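PDB 2D8D: phospho-2-dehydro-3-deoxyheptonate aldolase/chorismate mutase from Thermus thermophilus, which probably converts chorismate to prephenate through this all-helical chorismate mutase domain, the longer protein probably also having 3-deoxy-7-phosphoheptulonate synthase activity. Local coordinates for residues K72-K75 with E76-A80. Residues are numbered along the deposited sequence; the frame is centred on the assembly and turned at random.
Sequences KLFK and EIFKA
Phe74 and Phe78, one turn apart on helix 67-84, the third helix of the type II chorismate mutase domain, meet through the CB of Phe74 and the CZ of Phe78 (3.9 Å), their ring planes inclined at 45°. Ile77 runs alongside Phe74 and lays its CD1 over one face of that ring. Beyond the helix, both phenylalanines reach Leu54 of helix 47-60, where Phe78 also packs on Met53; Ile77 packs on Leu23 of helix 4-40, and Phe74 also touches Ile19 of the second subunit. With an alanine in place of Phe78, the CB of Phe74 would probably lose its aromatic neighbour and a gap would open towards Met53 and Leu54. Four i to i+4 backbone bonds carry the helix through, from Glu76 N to Lys72 O (3.1 Å) up to Lys79 N to Lys75 O. Phe74 O accepts from Phe78 N at 2.8 Å, and the Phe78 ring packs one face against the same oxygen, 3.0 Å above the ring plane and off its centre. On the polar side, the Glu76 chain, bent at chi2 (-63°), brings its carboxylate to Lys79 NZ, which bridges to Glu76 OE2 (3.0 Å) on its syn side, 21° out of the carboxylate plane, and bonds weakly to OE1. A water donates to both Lys72 O (2.9 Å) and Glu76 OE2 (3.1 Å).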
# COMPACT_ATOMS: atom_id res chain seq x y z
N LYS B 72 4.70 -5.31 -8.17
CA LYS B 72 4.53 -6.38 -7.19
C LYS B 72 3.60 -5.97 -6.05
O LYS B 72 2.68 -6.70 -5.68
CB LYS B 72 5.89 -6.78 -6.62
CG LYS B 72 5.84 -7.88 -5.57
CD LYS B 72 7.16 -8.01 -4.82
CE LYS B 72 8.32 -8.28 -5.77
NZ LYS B 72 8.12 -9.53 -6.55
N LEU B 73 3.86 -4.80 -5.48
CA LEU B 73 3.06 -4.31 -4.37
C LEU B 73 1.60 -4.11 -4.76
O LEU B 73 0.70 -4.52 -4.03
CB LEU B 73 3.66 -3.01 -3.83
CG LEU B 73 5.03 -3.16 -3.16
CD1 LEU B 73 5.57 -1.80 -2.78
CD2 LEU B 73 4.91 -4.05 -1.92
N PHE B 74 1.36 -3.48 -5.90
CA PHE B 74 -0.02 -3.28 -6.31
C PHE B 74 -0.72 -4.58 -6.66
O PHE B 74 -1.92 -4.71 -6.43
CB PHE B 74 -0.10 -2.24 -7.43
CG PHE B 74 -0.15 -0.83 -6.92
CD1 PHE B 74 -1.34 -0.29 -6.44
CD2 PHE B 74 1.01 -0.05 -6.86
CE1 PHE B 74 -1.38 0.99 -5.89
CE2 PHE B 74 0.97 1.23 -6.32
CZ PHE B 74 -0.22 1.76 -5.84
N LYS B 75 0.01 -5.56 -7.18
CA LYS B 75 -0.61 -6.85 -7.48
C LYS B 75 -1.10 -7.47 -6.17
O LYS B 75 -2.16 -8.10 -6.12
CB LYS B 75 0.38 -7.80 -8.17
CG LYS B 75 0.61 -7.48 -9.63
CD LYS B 75 1.44 -8.55 -10.32
CE LYS B 75 0.74 -9.90 -10.30
NZ LYS B 75 -0.61 -9.84 -10.94
N GLU B 76 -0.34 -7.27 -5.10
CA GLU B 76 -0.72 -7.78 -3.78
C GLU B 76 -1.96 -7.05 -3.30
O GLU B 76 -2.87 -7.66 -2.73
CB GLU B 76 0.42 -7.59 -2.78
CG GLU B 76 1.60 -8.52 -2.99
CD GLU B 76 1.22 -9.97 -2.81
OE1 GLU B 76 0.70 -10.32 -1.73
OE2 GLU B 76 1.44 -10.77 -3.75
N ILE B 77 -2.00 -5.74 -3.52
CA ILE B 77 -3.15 -4.93 -3.12
C ILE B 77 -4.38 -5.37 -3.90
O ILE B 77 -5.48 -5.46 -3.35
CB ILE B 77 -2.87 -3.43 -3.37
CG1 ILE B 77 -1.77 -2.95 -2.43
CG2 ILE B 77 -4.14 -2.62 -3.18
CD1 ILE B 77 -1.31 -1.54 -2.69
N PHE B 78 -4.21 -5.66 -5.19
CA PHE B 78 -5.33 -6.09 -6.02
C PHE B 78 -5.80 -7.48 -5.61
O PHE B 78 -6.99 -7.80 -5.69
CB PHE B 78 -4.94 -6.10 -7.51
CG PHE B 78 -4.48 -4.76 -8.03
CD1 PHE B 78 -4.87 -3.57 -7.42
CD2 PHE B 78 -3.67 -4.68 -9.16
CE1 PHE B 78 -4.47 -2.34 -7.91
CE2 PHE B 78 -3.25 -3.45 -9.66
CZ PHE B 78 -3.66 -2.28 -9.04
N LYS B 79 -4.86 -8.32 -5.17
CA LYS B 79 -5.18 -9.67 -4.73
C LYS B 79 -6.05 -9.61 -3.47
O LYS B 79 -7.04 -10.32 -3.36
CB LYS B 79 -3.90 -10.45 -4.43
CG LYS B 79 -4.13 -11.78 -3.73
CD LYS B 79 -2.87 -12.64 -3.68
CE LYS B 79 -1.74 -11.97 -2.91
NZ LYS B 79 -0.54 -12.86 -2.85
N ALA B 80 -5.66 -8.75 -2.54
CA ALA B 80 -6.39 -8.58 -1.29
C ALA B 80 -7.81 -8.11 -1.56
O ALA B 80 -8.74 -8.45 -0.83
CB ALA B 80 -5.67 -7.59 -0.39
O HOH W 1 2.86 -9.50 -6.21